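Local coordinates for protein-tyrosine-phosphatase PTP1 (Arabidopsis thaliana, PDB 6KRW) that removes phosphate from phosphotyrosine in proteins, dephosphorylating the MAP kinase MPK6 and helping to modulate plant defence responses, at residues A[56-61]-A[83-88]; A[62-67]-A[111-116]; A[239-244]-A[279-284]. All coordinates share one frame; numbering follows the deposited sequence.

How the interactions relate
The three contacts run from the surface inward to the active site of one phosphatase domain. Interactions 1 and 2 have centres about 13 Å apart, and their segments alternate along the chain: 56-61 and 62-67 are consecutive, and 83-88 precedes 111-116. They touch where Glu61 O meets His115 NE2 at 2.8 Å, a probable hydrogen bond. Interaction 3 comes later in sequence, its centre about 15 Å from that of interaction 2 and about 24 Å from that of interaction 1. Segments 111-116 and 239-244 follow neighbouring parallel strands, 106-109 and 233-236, and Tyr65 packs on Ala239. Interaction 2 thus links the outlying loops of interaction 1 to the catalytic loop.

Interaction 1 of 3, residues A[56-61]-A[83-88]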
loop_
_atom_site.group_PDB
_atom_site.type_symbol
_atom_site.label_atom_id
_atom_site.label_comp_id
_atom_site.label_asym_id
_atom_site.label_seq_id
_atom_site.Cartn_x
_atom_site.Cartn_y
_atom_site.Cartn_z
ATOM N N ASN A 56 -11.391 0.528 20.812
ATOM C CA ASN A 56 -11.197 0.185 22.244
ATOM C C ASN A 56 -10.417 1.293 22.940
ATOM O O ASN A 56 -9.437 1.769 22.337
ATOM C CB ASN A 56 -10.339 -1.071 22.407
ATOM C CG ASN A 56 -11.097 -2.223 22.995
ATOM O OD1 ASN A 56 -12.081 -2.006 23.688
ATOM N ND2 ASN A 56 -10.630 -3.434 22.731
ATOM N N SER A 57 -10.718 1.537 24.211
ATOM C CA SER A 57 -10.001 2.571 25.003
ATOM C C SER A 57 -8.510 2.217 25.104
ATOM O O SER A 57 -7.678 3.139 25.049
ATOM C CB SER A 57 -10.628 2.735 26.359
ATOM O OG SER A 57 -10.400 1.569 27.136
ATOM N N VAL A 58 -8.166 0.930 25.179
ATOM C CA VAL A 58 -6.736 0.513 25.262
ATOM C C VAL A 58 -5.989 0.782 23.937
ATOM O O VAL A 58 -4.762 0.829 23.970
ATOM C CB VAL A 58 -6.622 -0.958 25.670
ATOM C CG1 VAL A 58 -5.196 -1.274 26.069
ATOM C CG2 VAL A 58 -7.584 -1.296 26.810
ATOM N N ASN A 59 -6.687 0.903 22.810
ATOM C CA ASN A 59 -6.034 0.981 21.472
ATOM C C ASN A 59 -6.162 2.370 20.839
ATOM O O ASN A 59 -5.481 2.601 19.839
ATOM C CB ASN A 59 -6.596 -0.076 20.533
ATOM C CG ASN A 59 -6.152 -1.457 20.943
ATOM O OD1 ASN A 59 -5.043 -1.644 21.424
ATOM N ND2 ASN A 59 -7.046 -2.434 20.792
ATOM N N VAL A 60 -6.966 3.273 21.391
ATOM C CA VAL A 60 -7.270 4.539 20.655
ATOM C C VAL A 60 -5.982 5.326 20.380
ATOM O O VAL A 60 -5.877 5.885 19.286
ATOM C CB VAL A 60 -8.323 5.389 21.384
ATOM C CG1 VAL A 60 -9.715 4.829 21.159
ATOM C CG2 VAL A 60 -8.032 5.529 22.866
ATOM N N GLU A 61 -5.036 5.337 21.314
ATOM C CA GLU A 61 -3.773 6.107 21.134
ATOM C C GLU A 61 -2.862 5.437 20.102
ATOM O O GLU A 61 -1.863 5.996 19.759
ATOM C CB GLU A 61 -3.007 6.205 22.452
ATOM C CG GLU A 61 -3.470 7.323 23.352
ATOM C CD GLU A 61 -2.590 7.500 24.577
ATOM O OE1 GLU A 61 -3.119 7.904 25.621
ATOM O OE2 GLU A 61 -1.374 7.224 24.479
ATOM N N ASP A 83 0.297 -7.761 25.168
ATOM C CA ASP A 83 -0.838 -7.306 26.010
ATOM C C ASP A 83 -2.134 -7.932 25.495
ATOM O O ASP A 83 -2.641 -7.479 24.462
ATOM C CB ASP A 83 -0.921 -5.781 26.001
ATOM C CG ASP A 83 -2.101 -5.231 26.772
ATOM O OD1 ASP A 83 -2.789 -6.031 27.460
ATOM O OD2 ASP A 83 -2.325 -4.007 26.669
ATOM N N SER A 84 -2.680 -8.916 26.216
ATOM C CA SER A 84 -3.873 -9.632 25.701
ATOM C C SER A 84 -5.094 -8.698 25.635
ATOM O O SER A 84 -5.952 -8.915 24.751
ATOM C CB SER A 84 -4.160 -10.890 26.503
ATOM O OG SER A 84 -4.770 -10.577 27.739
ATOM N N SER A 85 -5.176 -7.685 26.499
ATOM C CA SER A 85 -6.314 -6.729 26.485
ATOM C C SER A 85 -6.333 -5.942 25.161
ATOM O O SER A 85 -7.412 -5.500 24.750
ATOM C CB SER A 85 -6.272 -5.807 27.677
ATOM O OG SER A 85 -5.126 -4.975 27.611
ATOM N N ALA A 86 -5.188 -5.810 24.487
ATOM C CA ALA A 86 -5.097 -5.082 23.200
ATOM C C ALA A 86 -5.581 -5.941 22.018
ATOM O O ALA A 86 -5.791 -5.394 20.927
ATOM C CB ALA A 86 -3.692 -4.638 22.964
ATOM N N LYS A 87 -5.738 -7.246 22.217
ATOM C CA LYS A 87 -6.166 -8.180 21.145
ATOM C C LYS A 87 -5.231 -8.052 19.931
ATOM O O LYS A 87 -5.703 -8.129 18.793
ATOM C CB LYS A 87 -7.637 -7.958 20.784
ATOM C CG LYS A 87 -8.619 -8.113 21.948
ATOM C CD LYS A 87 -10.067 -7.989 21.530
ATOM C CE LYS A 87 -11.037 -8.256 22.661
ATOM N NZ LYS A 87 -11.183 -7.082 23.545
ATOM N N GLY A 88 -3.933 -7.840 20.187
ATOM C CA GLY A 88 -2.966 -7.882 19.083
ATOM C C GLY A 88 -3.062 -6.693 18.144
ATOM O O GLY A 88 -2.658 -6.829 16.983
#
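Asp83 OD2 and Ser85 OG both face Val58, each 4.0 Å from its CG1. That methyl stands anti to the backbone N (chi1 -167°), which directs it at the two oxygens. Ser85 OG also binds Asp83 OD1 at 2.6 Å, meeting it on the syn side, so the acid and hydroxyl that Val58 touches are already joined across the start of the short 3-10 turn 84-86. Ala86 carries the one hydrogen bond between the segments: Asn59 ND2 donates to Ala86 O at 3.2 Å, with an N-H...O angle of 156° and the acceptor close to the amide plane. The other branch of the same amide rests on the methyl, Asn59 OD1 to Ala86 CB being 3.6 Å. Asn59 is held elsewhere too, OD1 by Lys62 NZ and ND2 by Val53 O. An alanine in place of Asn59 would probably leave Ala86 O without this donor and Lys62 NZ without its amide mate. At Lys87 the chain bends at chi4 and brings NZ to 3.8 Å from Asn56 ND2. Two donors face each other there, so this outer approach is mere proximity, and the polar join between these two surface loops rests on a single buried amide.

Interaction 2 of 3, residues A[62-67]-A[111-116]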
loop_
_atom_site.group_PDB
_atom_site.type_symbol
_atom_site.label_atom_id
_atom_site.label_comp_id
_atom_site.label_asym_id
_atom_site.label_seq_id
_atom_site.Cartn_x
_atom_site.Cartn_y
_atom_site.Cartn_z
ATOM N N LYS A 62 -3.215 4.271 19.584
ATOM C CA LYS A 62 -2.382 3.570 18.574
ATOM C C LYS A 62 -2.860 3.930 17.166
ATOM O O LYS A 62 -2.299 3.401 16.196
ATOM C CB LYS A 62 -2.452 2.059 18.799
ATOM C CG LYS A 62 -1.890 1.594 20.132
ATOM C CD LYS A 62 -2.215 0.146 20.432
ATOM C CE LYS A 62 -1.761 -0.275 21.809
ATOM N NZ LYS A 62 -2.300 -1.603 22.173
ATOM N N ASN A 63 -3.814 4.847 17.067
ATOM C CA ASN A 63 -4.359 5.334 15.784
ATOM C C ASN A 63 -3.894 6.768 15.553
ATOM O O ASN A 63 -4.153 7.622 16.396
ATOM C CB ASN A 63 -5.884 5.272 15.787
ATOM C CG ASN A 63 -6.375 3.855 16.016
ATOM O OD1 ASN A 63 -5.812 2.942 15.448
ATOM N ND2 ASN A 63 -7.371 3.670 16.888
ATOM N N ARG A 64 -3.284 6.997 14.403
ATOM C CA ARG A 64 -2.841 8.361 14.016
ATOM C C ARG A 64 -4.064 9.266 13.842
ATOM O O ARG A 64 -4.018 10.446 14.258
ATOM C CB ARG A 64 -2.017 8.265 12.735
ATOM C CG ARG A 64 -1.459 9.604 12.300
ATOM C CD ARG A 64 -0.442 9.464 11.204
ATOM N NE ARG A 64 0.795 8.867 11.676
ATOM C CZ ARG A 64 1.769 9.531 12.325
ATOM N NH1 ARG A 64 1.678 10.831 12.596
ATOM N NH2 ARG A 64 2.871 8.885 12.666
ATOM N N TYR A 65 -5.133 8.716 13.257
ATOM C CA TYR A 65 -6.358 9.484 12.994
ATOM C C TYR A 65 -7.525 8.705 13.568
ATOM O O TYR A 65 -7.581 7.467 13.408
ATOM C CB TYR A 65 -6.566 9.699 11.497
ATOM C CG TYR A 65 -5.436 10.427 10.827
ATOM C CD1 TYR A 65 -5.301 11.795 10.971
ATOM C CD2 TYR A 65 -4.464 9.738 10.127
ATOM C CE1 TYR A 65 -4.246 12.463 10.379
ATOM C CE2 TYR A 65 -3.409 10.401 9.510
ATOM C CZ TYR A 65 -3.293 11.771 9.652
ATOM O OH TYR A 65 -2.237 12.435 9.068
ATOM N N SER A 66 -8.462 9.392 14.202
ATOM C CA SER A 66 -9.527 8.701 14.967
ATOM C C SER A 66 -10.525 7.988 14.040
ATOM O O SER A 66 -11.174 7.029 14.517
ATOM C CB SER A 66 -10.207 9.671 15.883
ATOM O OG SER A 66 -10.881 10.669 15.146
ATOM N N ASP A 67 -10.668 8.409 12.789
ATOM C CA ASP A 67 -11.694 7.870 11.862
ATOM C C ASP A 67 -11.034 7.009 10.778
ATOM O O ASP A 67 -11.723 6.650 9.797
ATOM C CB ASP A 67 -12.497 9.027 11.268
ATOM C CG ASP A 67 -11.649 10.061 10.535
ATOM O OD1 ASP A 67 -10.413 10.031 10.675
ATOM O OD2 ASP A 67 -12.236 10.901 9.842
ATOM N N GLY A 111 1.129 5.491 8.728
ATOM C CA GLY A 111 2.550 5.814 8.988
ATOM C C GLY A 111 2.734 5.601 10.493
ATOM O O GLY A 111 1.969 6.140 11.298
ATOM N N PRO A 112 3.677 4.735 11.011
ATOM C CA PRO A 112 3.850 4.393 12.435
ATOM C C PRO A 112 4.061 5.612 13.330
ATOM O O PRO A 112 4.726 6.573 12.924
ATOM C CB PRO A 112 5.077 3.478 12.480
ATOM C CG PRO A 112 5.095 2.862 11.106
ATOM C CD PRO A 112 4.537 3.900 10.170
ATOM N N LEU A 113 3.480 5.554 14.527
ATOM C CA LEU A 113 3.696 6.560 15.593
ATOM C C LEU A 113 4.916 6.121 16.382
ATOM O O LEU A 113 5.285 4.958 16.308
ATOM C CB LEU A 113 2.434 6.577 16.464
ATOM C CG LEU A 113 1.170 7.036 15.751
ATOM C CD1 LEU A 113 -0.065 6.512 16.454
ATOM C CD2 LEU A 113 1.136 8.554 15.662
ATOM N N PRO A 114 5.588 7.023 17.145
ATOM C CA PRO A 114 6.742 6.621 17.942
ATOM C C PRO A 114 6.429 5.397 18.812
ATOM O O PRO A 114 7.240 4.500 18.875
ATOM C CB PRO A 114 7.012 7.847 18.812
ATOM C CG PRO A 114 6.418 8.991 18.030
ATOM C CD PRO A 114 5.187 8.413 17.364
ATOM N N HIS A 115 5.259 5.358 19.434
ATOM C CA HIS A 115 4.873 4.248 20.345
ATOM C C HIS A 115 4.279 3.049 19.590
ATOM O O HIS A 115 3.960 2.070 20.287
ATOM C CB HIS A 115 3.947 4.768 21.433
ATOM C CG HIS A 115 2.787 5.532 20.912
ATOM N ND1 HIS A 115 2.924 6.775 20.322
ATOM C CD2 HIS A 115 1.472 5.240 20.899
ATOM C CE1 HIS A 115 1.730 7.217 19.976
ATOM N NE2 HIS A 115 0.823 6.291 20.319
ATOM N N THR A 116 4.177 3.063 18.259
ATOM C CA THR A 116 3.730 1.842 17.519
ATOM C C THR A 116 4.827 1.309 16.603
ATOM O O THR A 116 4.548 0.410 15.786
ATOM C CB THR A 116 2.415 2.058 16.757
ATOM O OG1 THR A 116 2.574 2.932 15.638
ATOM C CG2 THR A 116 1.331 2.614 17.653
#
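Arg64 reaches across to Gly111, Pro112 and Leu113, and its CB bond already points toward them. CG lies anti to the backbone N (chi1 -177°) and covers the rim of one face of the Tyr65 ring. Arg64 CD passes 4.1 Å from Gly111 O, and a bend at chi3 then turns the guanidinium onto the backbone. Arg64 NE donates to Gly111 O at 3.0 Å; NH2 reaches the same oxygen at 3.2 Å, so one carbonyl is gripped side-on by two nitrogens, both from one face of its plane. NH2 also makes a weak bond to Pro112 O. All of these acceptors lie at the guanidinium edge, while Leu113 CD2 sits over the centre of one face, 3.5 Å from Arg64 CZ. The other Leu113 methyl, CD1, packs on Lys62 O at 3.8 Å. Farther along, Lys62 CB meets Thr116 CG2 at 4.0 Å, and Thr116 OG1 in turn accepts from Leu113 N. Residues 62-65 spell the KNRY motif of the phosphotyrosine-recognition loop of classical tyrosine phosphatases, and Tyr65 OH binds Ser238 OG of the catalytic loop. The contact pins this loop to the link between strand 106-109 and helix 117-126, whose Met117 and Phe120 back Pro112.

Interaction 3 of 3, residues A[239-244]-A[279-284]; sequences AGIGRT and IGMVQT
Ile241 and Gly242 of the phosphate-binding signature loop (P-loop) of the tyrosine phosphatases pack against Gly280 to Gln283, which belong to the glutamine-bearing Q-loop. One backbone hydrogen bond joins the two: Val282 N donates to Ile241 O at 3.0 Å, nearly straight at 163°, though it approaches from above the carbonyl plane. The same oxygen receives a CA-H...O contact from Met281 CA, so two neighbouring groups of the Q-loop converge on it. Outside the pair, Arg278 bonds to the carbonyls of Ala239 and Gly240, and Arg275 to those of Met281 and Val282. With its carbonyls held in this way, the P-loop turns backbone N-H groups of Ala239, Ile241 and Gly242 to a bound citrate, probably from the crystallisation liquor; the site is consistent with the substrate pocket inferred from relatives.

The packing centres on the Ile241 side chain. CG1 lies between the backbone N and the carbonyl carbon (chi1 59°), which carries CD1 to 3.5 Å from Gln283 NE2. Ile241 CG2 presses on Ile279 O at 3.2 Å, while Met281 SD lies a looser 4.4 Å from that methyl. Gln283 CG lies against Gly242 CA at 3.5 Å. A CB on Gly242 would be tight against Gln283 CG, and one on Gly280 tight against Ile241 CD1, so both glycines let the loops close up; a CB on Gly280 would also clash with Gln283 NE2 within its own loop.

Gln283, a substrate-binding position by similarity, folds back at chi2 over its own loop. Its amide is fixed by NE2 donating to Gly280 O at 2.8 Å, an almost linear bond of 171° that lies in both the carbonyl and the amide plane and lands on a lone pair.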
loop_
_atom_site.group_PDB
_atom_site.type_symbol
_atom_site.label_atom_id
_atom_site.label_comp_id
_atom_site.label_asym_id
_atom_site.label_seq_id
_atom_site.Cartn_x
_atom_site.Cartn_y
_atom_site.Cartn_z
ATOM N N ALA A 239 -2.284 8.220 6.683
ATOM C CA ALA A 239 -3.455 7.458 7.194
ATOM C C ALA A 239 -3.484 6.049 6.614
ATOM O O ALA A 239 -4.174 5.185 7.223
ATOM C CB ALA A 239 -4.720 8.194 6.878
ATOM N N GLY A 240 -2.813 5.810 5.509
ATOM C CA GLY A 240 -2.808 4.516 4.820
ATOM C C GLY A 240 -4.076 4.257 4.022
ATOM O O GLY A 240 -4.455 3.066 3.930
ATOM N N ILE A 241 -4.708 5.270 3.471
ATOM C CA ILE A 241 -5.909 5.068 2.621
ATOM C C ILE A 241 -5.884 5.842 1.300
ATOM O O ILE A 241 -6.253 5.263 0.301
ATOM C CB ILE A 241 -7.206 5.327 3.421
ATOM C CG1 ILE A 241 -7.305 6.736 3.997
ATOM C CG2 ILE A 241 -7.402 4.250 4.491
ATOM C CD1 ILE A 241 -8.652 7.064 4.593
ATOM N N GLY A 242 -5.394 7.103 1.258
ATOM C CA GLY A 242 -5.524 7.875 0.010
ATOM C C GLY A 242 -4.430 7.503 -0.973
ATOM O O GLY A 242 -4.704 6.857 -1.985
ATOM N N ARG A 243 -3.204 7.927 -0.669
ATOM C CA ARG A 243 -2.062 7.545 -1.518
ATOM C C ARG A 243 -1.914 6.024 -1.513
ATOM O O ARG A 243 -1.712 5.465 -2.527
ATOM C CB ARG A 243 -0.826 8.292 -1.000
ATOM C CG ARG A 243 -0.947 9.800 -1.212
ATOM C CD ARG A 243 0.097 10.595 -0.450
ATOM N NE ARG A 243 -0.185 10.667 0.978
ATOM C CZ ARG A 243 0.537 11.366 1.841
ATOM N NH1 ARG A 243 1.568 12.099 1.414
ATOM N NH2 ARG A 243 0.237 11.364 3.116
ATOM N N THR A 244 -2.047 5.406 -0.350
ATOM C CA THR A 244 -1.930 3.940 -0.207
ATOM C C THR A 244 -2.959 3.237 -1.102
ATOM O O THR A 244 -2.601 2.356 -1.827
ATOM C CB THR A 244 -2.138 3.561 1.253
ATOM O OG1 THR A 244 -1.019 4.039 1.986
ATOM C CG2 THR A 244 -2.251 2.066 1.470
ATOM N N ILE A 279 -11.576 1.460 5.200
ATOM C CA ILE A 279 -12.458 2.620 4.953
ATOM C C ILE A 279 -11.709 3.692 4.156
ATOM O O ILE A 279 -10.547 4.036 4.520
ATOM C CB ILE A 279 -13.043 3.168 6.264
ATOM C CG1 ILE A 279 -14.127 4.203 5.964
ATOM C CG2 ILE A 279 -11.951 3.669 7.195
ATOM C CD1 ILE A 279 -14.967 4.598 7.138
ATOM N N GLY A 280 -12.343 4.183 3.109
ATOM C CA GLY A 280 -11.878 5.417 2.438
ATOM C C GLY A 280 -10.715 5.211 1.482
ATOM O O GLY A 280 -10.110 6.220 1.051
ATOM N N MET A 281 -10.378 3.997 1.102
ATOM C CA MET A 281 -9.277 3.780 0.129
ATOM C C MET A 281 -9.564 4.585 -1.140
ATOM O O MET A 281 -10.629 4.510 -1.674
ATOM C CB MET A 281 -9.130 2.288 -0.187
ATOM C CG MET A 281 -8.659 1.493 1.000
ATOM S SD MET A 281 -6.858 1.457 1.182
ATOM C CE MET A 281 -6.480 0.143 0.041
ATOM N N VAL A 282 -8.537 5.364 -1.583
ATOM C CA VAL A 282 -8.589 6.344 -2.709
ATOM C C VAL A 282 -9.409 7.534 -2.225
ATOM O O VAL A 282 -10.648 7.498 -2.270
ATOM C CB VAL A 282 -9.056 5.780 -4.065
ATOM C CG1 VAL A 282 -8.835 6.806 -5.190
ATOM C CG2 VAL A 282 -8.336 4.499 -4.402
ATOM N N GLN A 283 -8.731 8.591 -1.770
ATOM C CA GLN A 283 -9.413 9.690 -1.055
ATOM C C GLN A 283 -10.012 10.751 -1.975
ATOM O O GLN A 283 -11.032 11.337 -1.580
ATOM C CB GLN A 283 -8.470 10.288 -0.023
ATOM C CG GLN A 283 -8.369 9.427 1.214
ATOM C CD GLN A 283 -9.557 9.739 2.081
ATOM O OE1 GLN A 283 -9.646 10.822 2.655
ATOM N NE2 GLN A 283 -10.473 8.782 2.171
ATOM N N THR A 284 -9.424 11.022 -3.127
ATOM C CA THR A 284 -9.884 12.210 -3.894
ATOM C C THR A 284 -10.170 11.862 -5.349
ATOM O O THR A 284 -9.638 10.887 -5.850
ATOM C CB THR A 284 -8.859 13.349 -3.834
ATOM O OG1 THR A 284 -7.737 12.965 -4.620
ATOM C CG2 THR A 284 -8.406 13.691 -2.430
#